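Local coordinates for protein integral membrane indolylacetylinositol arabinosyltransferase EmbC (PDB 7BVE) that probably polymerises arabinose into the arabinan of the mycobacterial cell wall and binds the drug ethambutol in a pocket lined by its membrane and C-terminal parts, at residues Ala275-Asp280 against Gly381-Pro386; Glu385-Leu390 against Leu422-Thr427; His502-Arg507 against Thr573-Val578; Ser512-Val517 against Gly625-Ser630. All coordinates share one frame; numbering follows the deposited sequence.

Contact 1: Ala275-Asp280 against Gly381-Pro386; sequences ANTADD and GLRPEP. With 95E (Ethambutol), chain G; PO4 (phosphate ion), chain F.
Charge pairing carries the functional end of this contact. The Asp279 carboxylate and the Arg383 guanidinium form a salt bridge, Asp279 OD2 to Arg383 NH1 at 2.8 Å; only OD2 approaches NH1, and the planes, 52° apart, are not set for a two-pronged pair. The bend at chi3 (62°) turns the arginine tip toward Asp279. Both residues belong to the ethambutol pocket: Asp279 OD2 also stands 3.0 Å from amine N9 of the drug, while ethyl carbon C5 lies 3.5 Å from Arg383 NH1. The negative oxygen would suit a protonated amine. Arg383 NH2 donates to phosphate O1 over 3.2 Å.

Hydrogen bonding fixes the backbone end. Leu382 N donates to Asp280 OD1 at 3.1 Å, nearly straight (166°) but arriving from above the carboxylate plane.

Van der Waals contact is slight: methyl CD1 of Leu382 lies 3.9 Å from the carbonyl oxygen Asp280 O.

An acidic pair in the loop after a membrane helix recalls other GT-C glycosyltransferases. Here that loop joins helix 258-272 to helix 281-293, and Gly381-Pro386 leads into helix 385-405, whose Pro386 packs on helix 332-349.

Contact 2: Glu385-Leu390 against Leu422-Thr427; sequences EPIIAL and LFSGPT
Within the GT-C membrane fold, the first turn of helix 385-405 lies against the loop that follows helix 409-422, and three side chains of the helix do the touching. Ile388 and Thr427 cross at about a right angle: methyl CD1 of Ile388 comes to 3.4 Å from Thr427 OG1. It gets there because CG1 lies anti to the carbonyl carbon and the chain then runs on extended (chi2 167°). The same isoleucine meets the loop lower down its branch, where its CG1 is 4.2 Å from Ser424 CB, so one side chain spans two loop residues. Beside it, Ile387 offers its CG2 branch, 3.6 Å from Ser424 OG, a hydroxyl that is also weakly hydrogen-bonded to Trp312.

Glu385 differs in direction. Its CB points away from the loop, but the bend at chi2 (-70°) brings the carboxylate back, again crossing Thr427 at about a right angle. OE2 is shared between Thr427 and a long, weak ion pair with Arg383, so a glutamate whose side chain is about 8 Å from bound ethambutol at the nearest atoms may help tune the charge around the arginine of that pocket. The polar link across the segments is weak: Thr427 OG1 donates to Glu385 OE2 over 3.4 Å.

Contact 3: His502-Arg507 against Thr573-Val578; sequences HIRYSR and THHFGV
The close-packed part centres on Phe576, which two residues of helix 502-508 approach. Arg504 and Phe576 meet tip to tip, Arg504 CD lying 3.6 Å from Phe576 CZ. Tyr505 receives the edge of Phe576 on its face, an offset edge-to-face pair with ring centroids 5.7 Å apart and planes at 66°.

Past the phenylalanine, Arg504 is anti at chi1 (179°) and bent at chi3, which sends NH2 to the edge of the His575 ring. The resulting bond, Arg504 NH2 to His575 ND1, is weak at 3.3 Å. Stronger partners fix the guanidinium: a salt bridge from NH1 to Glu501, and hydrogen bonds to Trp572 O and Thr568 OG1.

The other side is looser. Partly exposed Arg507 touches Thr573 by its CB, 3.9 Å from Thr573 OG1, while its charged end makes a cation-pi contact with Trp572 of the ethambutol pocket. His502 and Ser506 turn to the second subunit, where His502 meets Phe509 of that subunit.

His575 lies about 4 Å from the bound phosphate and 7 Å from ethambutol, nearest atoms in both cases, which places this contact of the GT-C membrane domain at the border of the phosphate and ethambutol site.

Contact 4: Ser512-Val517 against Gly625-Ser630; sequences SPDGSV and GWWYVS
Ser512 OG is gripped twice: by a hydrogen bond with Thr510 OG1 and by a weak one from Asp514 N, 3.3 Å away and bent to 132°. Both grips stay on its own side, for no hydrogen bond crosses to Gly625-Ser630.

What crosses is a proline-tryptophan contact. Pro513 CB sits over the face of the Trp627 six-membered ring, 4.0 Å from its centroid and 10° off the normal, a CH-pi geometry almost centred on the ring. Next along the proline ring, CG approaches Trp626 O to 3.3 Å. Asp514 comes to the same indole at its edge, OD1 lying 3.2 Å from Trp627 CZ2 with carboxylate and ring planes 64° apart; this oxygen also has a long, weak ion pair with Arg519. The tryptophan is therefore met over one face and along its benzo rim. Close by, backbone meets side chain where Ser516 CB lies 3.4 Å from Gly625 O.

Trp627 comes within about 6 Å of ethambutol, measured between nearest atoms. Of the two loops, Ser512-Val517 connects helix 502-508 to helix 517-539 within the GT-C region, and Gly625-Ser630 follows helix 602-619 on the way to helix 647-668.

Overall arrangement
Contacts 1, 2 and 3 are buried, whereas contact 4 is only partly so; none is a true surface contact. Contacts 1 and 2 share Glu385 and Pro386 at the start of helix 385-405, their centres 12 Å apart. Contact 3 touches both through the 573-578 loop: Glu385 OE1 is 3.2 Å from Val578 CG1. Contacts 3 and 4 interleave along the chain and meet where Thr573 packs on Asp514; contact 4 also reaches contact 1 through Ser630 and Ala275. Chemistry changes with place: ionic beside the ligand in contact 1, isoleucine methyls on hydroxyls with one weak bond in contact 2, mixed arginine and aromatic in contact 3, proline on indole in contact 4.

Contact 1: Ala275-Asp280 against Gly381-Pro386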
# COMPACT_ATOMS: atom_id res chain seq x y z
N ALA A 275 -15.37 -0.21 -22.61
CA ALA A 275 -14.38 -1.02 -21.95
C ALA A 275 -15.06 -2.16 -21.21
O ALA A 275 -16.15 -2.00 -20.66
CB ALA A 275 -13.56 -0.19 -20.98
N ASN A 276 -14.39 -3.30 -21.18
CA ASN A 276 -14.88 -4.49 -20.51
C ASN A 276 -14.12 -4.69 -19.21
O ASN A 276 -13.04 -4.12 -19.01
CB ASN A 276 -14.71 -5.70 -21.42
CG ASN A 276 -15.53 -5.60 -22.68
OD1 ASN A 276 -16.70 -5.26 -22.63
ND2 ASN A 276 -14.91 -5.85 -23.82
N THR A 277 -14.68 -5.50 -18.33
CA THR A 277 -14.04 -5.76 -17.05
C THR A 277 -12.91 -6.77 -17.22
O THR A 277 -12.65 -7.28 -18.31
CB THR A 277 -15.06 -6.23 -16.03
OG1 THR A 277 -15.66 -7.45 -16.48
CG2 THR A 277 -16.14 -5.19 -15.86
N ALA A 278 -12.23 -7.08 -16.11
CA ALA A 278 -11.12 -8.01 -16.18
C ALA A 278 -11.59 -9.45 -16.36
O ALA A 278 -10.99 -10.21 -17.13
CB ALA A 278 -10.26 -7.90 -14.92
N ASP A 279 -12.66 -9.84 -15.67
CA ASP A 279 -13.09 -11.24 -15.63
C ASP A 279 -14.25 -11.46 -16.59
O ASP A 279 -15.40 -11.60 -16.20
CB ASP A 279 -13.46 -11.61 -14.21
CG ASP A 279 -12.28 -11.55 -13.28
OD1 ASP A 279 -11.16 -11.80 -13.75
OD2 ASP A 279 -12.47 -11.25 -12.09
N ASP A 280 -13.94 -11.51 -17.87
CA ASP A 280 -14.91 -11.91 -18.87
C ASP A 280 -14.48 -13.15 -19.62
O ASP A 280 -15.31 -14.02 -19.89
CB ASP A 280 -15.14 -10.78 -19.87
CG ASP A 280 -15.79 -9.58 -19.24
OD1 ASP A 280 -16.50 -9.75 -18.23
OD2 ASP A 280 -15.60 -8.47 -19.77
N GLY A 381 -19.82 -6.20 -18.32
CA GLY A 381 -19.23 -7.50 -18.44
C GLY A 381 -20.15 -8.62 -18.03
O GLY A 381 -21.36 -8.45 -17.98
N LEU A 382 -19.54 -9.76 -17.72
CA LEU A 382 -20.25 -10.98 -17.39
C LEU A 382 -20.24 -11.29 -15.90
O LEU A 382 -20.71 -12.35 -15.50
CB LEU A 382 -19.65 -12.15 -18.16
CG LEU A 382 -19.75 -12.04 -19.68
CD1 LEU A 382 -19.07 -13.20 -20.33
CD2 LEU A 382 -21.19 -11.99 -20.08
N ARG A 383 -19.73 -10.38 -15.08
CA ARG A 383 -19.62 -10.58 -13.64
C ARG A 383 -21.01 -10.58 -12.98
O ARG A 383 -21.99 -10.18 -13.61
CB ARG A 383 -18.71 -9.50 -13.06
CG ARG A 383 -17.26 -9.79 -13.36
CD ARG A 383 -16.31 -8.90 -12.62
NE ARG A 383 -16.42 -9.07 -11.16
CZ ARG A 383 -15.84 -10.05 -10.49
NH1 ARG A 383 -15.12 -10.96 -11.12
NH2 ARG A 383 -16.00 -10.13 -9.18
N PRO A 384 -21.14 -11.04 -11.74
CA PRO A 384 -22.46 -11.03 -11.10
C PRO A 384 -22.91 -9.68 -10.57
O PRO A 384 -23.98 -9.62 -9.97
CB PRO A 384 -22.28 -12.03 -9.94
CG PRO A 384 -20.87 -11.99 -9.63
CD PRO A 384 -20.18 -11.83 -10.93
N GLU A 385 -22.16 -8.61 -10.79
CA GLU A 385 -22.44 -7.28 -10.25
C GLU A 385 -23.77 -6.65 -10.71
O GLU A 385 -24.47 -6.09 -9.86
CB GLU A 385 -21.26 -6.36 -10.57
CG GLU A 385 -19.91 -6.89 -10.14
CD GLU A 385 -19.75 -6.91 -8.66
OE1 GLU A 385 -20.29 -6.00 -8.01
OE2 GLU A 385 -19.07 -7.82 -8.14
N PRO A 386 -24.17 -6.70 -12.00
CA PRO A 386 -25.52 -6.21 -12.33
C PRO A 386 -26.65 -7.03 -11.75
O PRO A 386 -27.72 -6.47 -11.44
CB PRO A 386 -25.54 -6.24 -13.86
CG PRO A 386 -24.51 -7.16 -14.25
CD PRO A 386 -23.44 -6.99 -13.26
C2 95E G . -13.72 -16.96 -9.57
O12 95E G . -8.94 -10.10 -10.92
C11 95E G . -9.77 -10.83 -10.51
C10 95E G . -9.46 -12.30 -10.23
C13 95E G . -8.14 -12.72 -10.88
C14 95E G . -7.06 -13.03 -9.85
N9 95E G . -10.52 -13.13 -10.75
C8 95E G . -11.45 -13.38 -9.68
C7 95E G . -11.95 -14.82 -9.75
N6 95E G . -13.06 -14.91 -10.68
C3 95E G . -14.14 -15.55 -9.99
O1 95E G . -13.48 -17.17 -8.43
C4 95E G . -15.34 -15.63 -10.92
C5 95E G . -15.36 -14.42 -11.85
P PO4 F . -14.23 -12.92 -6.76
O1 PO4 F . -15.61 -12.76 -7.36
O2 PO4 F . -13.26 -12.05 -7.51
O3 PO4 F . -14.27 -12.51 -5.31
O4 PO4 F . -13.79 -14.35 -6.86

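Contact 2: Glu385-Leu390 against Leu422-Thr427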
# COMPACT_ATOMS: atom_id res chain seq x y z
N GLU A 385 -22.16 -8.61 -10.79
CA GLU A 385 -22.44 -7.28 -10.25
C GLU A 385 -23.77 -6.65 -10.71
O GLU A 385 -24.47 -6.09 -9.86
CB GLU A 385 -21.26 -6.36 -10.57
CG GLU A 385 -19.91 -6.89 -10.14
CD GLU A 385 -19.75 -6.91 -8.66
OE1 GLU A 385 -20.29 -6.00 -8.01
OE2 GLU A 385 -19.07 -7.82 -8.14
N PRO A 386 -24.17 -6.70 -12.00
CA PRO A 386 -25.52 -6.21 -12.33
C PRO A 386 -26.65 -7.03 -11.75
O PRO A 386 -27.72 -6.47 -11.44
CB PRO A 386 -25.54 -6.24 -13.86
CG PRO A 386 -24.51 -7.16 -14.25
CD PRO A 386 -23.44 -6.99 -13.26
N ILE A 387 -26.46 -8.35 -11.61
CA ILE A 387 -27.47 -9.21 -11.00
C ILE A 387 -27.69 -8.82 -9.55
O ILE A 387 -28.83 -8.69 -9.09
CB ILE A 387 -27.05 -10.69 -11.12
CG1 ILE A 387 -27.00 -11.17 -12.56
CG2 ILE A 387 -28.00 -11.58 -10.35
CD1 ILE A 387 -25.63 -11.16 -13.18
N ILE A 388 -26.61 -8.55 -8.83
CA ILE A 388 -26.70 -8.19 -7.42
C ILE A 388 -27.29 -6.79 -7.26
O ILE A 388 -28.09 -6.55 -6.35
CB ILE A 388 -25.32 -8.33 -6.77
CG1 ILE A 388 -24.86 -9.78 -6.85
CG2 ILE A 388 -25.36 -7.95 -5.32
CD1 ILE A 388 -23.42 -9.97 -6.53
N ALA A 389 -26.95 -5.86 -8.16
CA ALA A 389 -27.51 -4.51 -8.10
C ALA A 389 -29.02 -4.51 -8.34
O ALA A 389 -29.79 -3.92 -7.56
CB ALA A 389 -26.81 -3.61 -9.11
N LEU A 390 -29.46 -5.20 -9.39
CA LEU A 390 -30.89 -5.29 -9.67
C LEU A 390 -31.62 -6.09 -8.60
O LEU A 390 -32.78 -5.79 -8.29
CB LEU A 390 -31.09 -5.89 -11.06
CG LEU A 390 -32.50 -5.97 -11.62
CD1 LEU A 390 -33.11 -4.59 -11.71
CD2 LEU A 390 -32.47 -6.61 -12.98
N LEU A 422 -28.07 -13.68 -3.07
CA LEU A 422 -27.00 -13.93 -2.11
C LEU A 422 -26.00 -14.94 -2.64
O LEU A 422 -24.83 -14.91 -2.26
CB LEU A 422 -27.61 -14.41 -0.80
CG LEU A 422 -26.72 -14.62 0.42
CD1 LEU A 422 -26.16 -13.31 0.89
CD2 LEU A 422 -27.51 -15.29 1.53
N PHE A 423 -26.43 -15.84 -3.53
CA PHE A 423 -25.58 -16.90 -4.05
C PHE A 423 -25.22 -16.69 -5.52
O PHE A 423 -24.97 -17.67 -6.23
CB PHE A 423 -26.26 -18.25 -3.87
CG PHE A 423 -26.38 -18.66 -2.44
CD1 PHE A 423 -25.29 -19.17 -1.77
CD2 PHE A 423 -27.58 -18.54 -1.77
CE1 PHE A 423 -25.39 -19.55 -0.45
CE2 PHE A 423 -27.69 -18.91 -0.46
CZ PHE A 423 -26.59 -19.42 0.20
N SER A 424 -25.19 -15.45 -5.98
CA SER A 424 -24.66 -15.16 -7.30
C SER A 424 -23.15 -15.16 -7.30
O SER A 424 -22.52 -15.75 -8.19
CB SER A 424 -25.18 -13.82 -7.80
OG SER A 424 -26.58 -13.83 -7.94
N GLY A 425 -22.55 -14.51 -6.32
CA GLY A 425 -21.13 -14.51 -6.11
C GLY A 425 -20.85 -14.22 -4.66
O GLY A 425 -21.77 -13.97 -3.88
N PRO A 426 -19.58 -14.25 -4.26
CA PRO A 426 -19.25 -13.95 -2.86
C PRO A 426 -19.48 -12.51 -2.47
O PRO A 426 -19.57 -12.20 -1.28
CB PRO A 426 -17.76 -14.32 -2.77
CG PRO A 426 -17.53 -15.25 -3.89
CD PRO A 426 -18.42 -14.78 -4.99
N THR A 427 -19.59 -11.60 -3.44
CA THR A 427 -19.93 -10.21 -3.21
C THR A 427 -21.42 -10.00 -3.00
O THR A 427 -21.83 -8.87 -2.71
CB THR A 427 -19.45 -9.36 -4.38
OG1 THR A 427 -20.17 -9.72 -5.56
CG2 THR A 427 -17.99 -9.60 -4.63

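Contact 3: His502-Arg507 against Thr573-Val578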
# COMPACT_ATOMS: atom_id res chain seq x y z
N HIS A 502 -8.95 -2.44 4.45
CA HIS A 502 -8.25 -1.26 3.96
C HIS A 502 -7.54 -1.50 2.63
O HIS A 502 -7.15 -0.53 1.98
CB HIS A 502 -7.24 -0.77 4.99
CG HIS A 502 -6.11 -1.73 5.23
ND1 HIS A 502 -6.19 -2.77 6.12
CD2 HIS A 502 -4.88 -1.79 4.68
CE1 HIS A 502 -5.05 -3.44 6.11
NE2 HIS A 502 -4.24 -2.87 5.24
N ILE A 503 -7.36 -2.75 2.22
CA ILE A 503 -6.64 -3.06 0.99
C ILE A 503 -7.45 -2.68 -0.24
O ILE A 503 -6.89 -2.25 -1.25
CB ILE A 503 -6.23 -4.55 1.02
CG1 ILE A 503 -5.21 -4.76 2.12
CG2 ILE A 503 -5.65 -5.02 -0.29
CD1 ILE A 503 -4.86 -6.19 2.37
N ARG A 504 -8.78 -2.78 -0.16
CA ARG A 504 -9.63 -2.33 -1.26
C ARG A 504 -9.50 -0.82 -1.49
O ARG A 504 -9.40 -0.36 -2.63
CB ARG A 504 -11.08 -2.71 -0.96
CG ARG A 504 -12.06 -2.28 -2.00
CD ARG A 504 -13.48 -2.72 -1.71
NE ARG A 504 -13.73 -4.14 -1.93
CZ ARG A 504 -14.10 -4.99 -1.00
NH1 ARG A 504 -14.28 -4.59 0.24
NH2 ARG A 504 -14.31 -6.26 -1.31
N TYR A 505 -9.42 -0.05 -0.41
CA TYR A 505 -9.27 1.39 -0.52
C TYR A 505 -7.83 1.79 -0.78
O TYR A 505 -7.58 2.90 -1.25
CB TYR A 505 -9.79 2.05 0.75
CG TYR A 505 -11.27 1.83 0.92
CD1 TYR A 505 -12.19 2.64 0.27
CD2 TYR A 505 -11.75 0.78 1.69
CE1 TYR A 505 -13.53 2.43 0.40
CE2 TYR A 505 -13.09 0.56 1.82
CZ TYR A 505 -13.98 1.39 1.18
OH TYR A 505 -15.32 1.16 1.33
N SER A 506 -6.87 0.92 -0.49
CA SER A 506 -5.50 1.18 -0.90
C SER A 506 -5.33 0.95 -2.39
O SER A 506 -4.54 1.63 -3.05
CB SER A 506 -4.54 0.29 -0.11
OG SER A 506 -4.60 0.60 1.27
N ARG A 507 -6.07 -0.02 -2.95
CA ARG A 507 -6.04 -0.25 -4.39
C ARG A 507 -6.83 0.80 -5.15
O ARG A 507 -6.54 1.04 -6.32
CB ARG A 507 -6.58 -1.64 -4.72
CG ARG A 507 -5.70 -2.76 -4.27
CD ARG A 507 -6.28 -4.12 -4.60
NE ARG A 507 -5.47 -5.18 -4.00
CZ ARG A 507 -5.77 -6.47 -4.05
NH1 ARG A 507 -6.86 -6.87 -4.68
NH2 ARG A 507 -4.98 -7.36 -3.47
N THR A 573 -11.51 -3.80 -6.52
CA THR A 573 -12.14 -2.51 -6.73
C THR A 573 -13.42 -2.63 -7.55
O THR A 573 -14.35 -1.83 -7.36
CB THR A 573 -11.13 -1.56 -7.39
OG1 THR A 573 -9.94 -1.54 -6.61
CG2 THR A 573 -11.64 -0.15 -7.44
N HIS A 574 -13.54 -3.65 -8.39
CA HIS A 574 -14.78 -3.86 -9.14
C HIS A 574 -15.90 -4.48 -8.33
O HIS A 574 -16.93 -4.80 -8.91
CB HIS A 574 -14.53 -4.70 -10.39
CG HIS A 574 -13.79 -5.97 -10.13
ND1 HIS A 574 -12.41 -6.05 -10.21
CD2 HIS A 574 -14.21 -7.20 -9.77
CE1 HIS A 574 -12.03 -7.29 -9.93
NE2 HIS A 574 -13.10 -8.00 -9.65
N HIS A 575 -15.73 -4.64 -7.02
CA HIS A 575 -16.83 -5.05 -6.17
C HIS A 575 -17.70 -3.88 -5.75
O HIS A 575 -18.71 -4.10 -5.07
CB HIS A 575 -16.31 -5.75 -4.92
CG HIS A 575 -15.62 -7.05 -5.21
ND1 HIS A 575 -14.94 -7.75 -4.24
CD2 HIS A 575 -15.51 -7.77 -6.34
CE1 HIS A 575 -14.44 -8.85 -4.77
NE2 HIS A 575 -14.77 -8.88 -6.05
N PHE A 576 -17.33 -2.65 -6.11
CA PHE A 576 -18.19 -1.50 -5.84
C PHE A 576 -19.34 -1.39 -6.82
O PHE A 576 -20.17 -0.49 -6.67
CB PHE A 576 -17.39 -0.20 -5.87
CG PHE A 576 -16.49 0.00 -4.69
CD1 PHE A 576 -17.02 0.34 -3.46
CD2 PHE A 576 -15.12 -0.06 -4.83
CE1 PHE A 576 -16.20 0.55 -2.38
CE2 PHE A 576 -14.29 0.16 -3.75
CZ PHE A 576 -14.83 0.47 -2.53
N GLY A 577 -19.42 -2.26 -7.82
CA GLY A 577 -20.48 -2.22 -8.80
C GLY A 577 -21.84 -2.64 -8.28
O GLY A 577 -22.83 -2.49 -9.01
N VAL A 578 -21.92 -3.15 -7.05
CA VAL A 578 -23.20 -3.48 -6.42
C VAL A 578 -23.97 -2.26 -5.97
O VAL A 578 -25.15 -2.38 -5.61
CB VAL A 578 -23.01 -4.39 -5.20
CG1 VAL A 578 -22.41 -5.70 -5.60
CG2 VAL A 578 -22.12 -3.73 -4.19

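Contact 4: Ser512-Val517 against Gly625-Ser630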
# COMPACT_ATOMS: atom_id res chain seq x y z
N SER A 512 -3.15 3.00 -11.67
CA SER A 512 -3.31 1.73 -12.34
C SER A 512 -4.74 1.68 -12.89
O SER A 512 -5.50 2.63 -12.66
CB SER A 512 -3.02 0.58 -11.37
OG SER A 512 -3.99 0.52 -10.34
N PRO A 513 -5.15 0.65 -13.64
CA PRO A 513 -6.57 0.51 -13.96
C PRO A 513 -7.49 0.24 -12.77
O PRO A 513 -8.70 0.43 -12.91
CB PRO A 513 -6.59 -0.65 -14.96
CG PRO A 513 -5.30 -0.57 -15.61
CD PRO A 513 -4.33 -0.14 -14.58
N ASP A 514 -6.97 -0.21 -11.63
CA ASP A 514 -7.80 -0.33 -10.44
C ASP A 514 -8.13 1.02 -9.84
O ASP A 514 -9.21 1.20 -9.27
CB ASP A 514 -7.12 -1.19 -9.39
CG ASP A 514 -7.17 -2.66 -9.72
OD1 ASP A 514 -8.13 -3.08 -10.37
OD2 ASP A 514 -6.25 -3.39 -9.31
N GLY A 515 -7.23 1.98 -9.95
CA GLY A 515 -7.43 3.27 -9.34
C GLY A 515 -7.51 4.39 -10.35
O GLY A 515 -6.87 5.43 -10.17
N SER A 516 -8.27 4.19 -11.42
CA SER A 516 -8.34 5.18 -12.49
C SER A 516 -9.32 6.29 -12.12
O SER A 516 -9.81 6.37 -10.99
CB SER A 516 -8.71 4.49 -13.80
OG SER A 516 -9.99 3.91 -13.72
N VAL A 517 -9.59 7.18 -13.07
CA VAL A 517 -10.38 8.38 -12.80
C VAL A 517 -11.84 8.03 -12.52
O VAL A 517 -12.45 8.54 -11.57
CB VAL A 517 -10.26 9.36 -13.99
CG1 VAL A 517 -11.17 10.54 -13.82
CG2 VAL A 517 -8.85 9.84 -14.16
N GLY A 625 -6.70 4.98 -17.21
CA GLY A 625 -6.33 3.62 -17.57
C GLY A 625 -7.51 2.67 -17.53
O GLY A 625 -8.33 2.71 -16.62
N TRP A 626 -7.59 1.82 -18.54
CA TRP A 626 -8.58 0.76 -18.65
C TRP A 626 -7.83 -0.57 -18.73
O TRP A 626 -6.61 -0.63 -18.65
CB TRP A 626 -9.48 1.01 -19.85
CG TRP A 626 -10.25 2.29 -19.76
CD1 TRP A 626 -9.91 3.47 -20.32
CD2 TRP A 626 -11.47 2.51 -19.06
NE1 TRP A 626 -10.84 4.43 -20.02
CE2 TRP A 626 -11.81 3.86 -19.24
CE3 TRP A 626 -12.31 1.71 -18.29
CZ2 TRP A 626 -12.96 4.42 -18.69
CZ3 TRP A 626 -13.44 2.26 -17.75
CH2 TRP A 626 -13.76 3.60 -17.95
N TRP A 627 -8.57 -1.65 -18.92
CA TRP A 627 -8.02 -3.00 -18.85
C TRP A 627 -7.40 -3.39 -20.19
O TRP A 627 -7.08 -2.53 -21.00
CB TRP A 627 -9.08 -3.98 -18.35
CG TRP A 627 -9.33 -3.79 -16.91
CD1 TRP A 627 -10.39 -3.15 -16.34
CD2 TRP A 627 -8.47 -4.17 -15.85
NE1 TRP A 627 -10.25 -3.15 -14.98
CE2 TRP A 627 -9.08 -3.77 -14.65
CE3 TRP A 627 -7.25 -4.84 -15.79
CZ2 TRP A 627 -8.51 -4.01 -13.42
CZ3 TRP A 627 -6.69 -5.08 -14.56
CH2 TRP A 627 -7.31 -4.66 -13.39
N TYR A 628 -7.20 -4.70 -20.39
CA TYR A 628 -6.24 -5.30 -21.32
C TYR A 628 -6.19 -4.72 -22.74
O TYR A 628 -5.20 -4.09 -23.11
CB TYR A 628 -6.53 -6.81 -21.31
CG TYR A 628 -5.90 -7.62 -22.40
CD1 TYR A 628 -4.52 -7.69 -22.54
CD2 TYR A 628 -6.68 -8.38 -23.26
CE1 TYR A 628 -3.95 -8.43 -23.54
CE2 TYR A 628 -6.11 -9.13 -24.25
CZ TYR A 628 -4.74 -9.15 -24.39
OH TYR A 628 -4.15 -9.89 -25.38
N VAL A 629 -7.24 -4.86 -23.54
CA VAL A 629 -7.26 -4.26 -24.87
C VAL A 629 -8.22 -3.10 -24.98
O VAL A 629 -8.42 -2.58 -26.08
CB VAL A 629 -7.54 -5.29 -25.98
CG1 VAL A 629 -6.35 -6.16 -26.19
CG2 VAL A 629 -8.76 -6.11 -25.64
N SER A 630 -8.82 -2.67 -23.89
CA SER A 630 -9.62 -1.46 -23.88
C SER A 630 -8.76 -0.21 -23.81
O SER A 630 -9.29 0.90 -23.89
CB SER A 630 -10.58 -1.49 -22.71
OG SER A 630 -11.46 -2.59 -22.83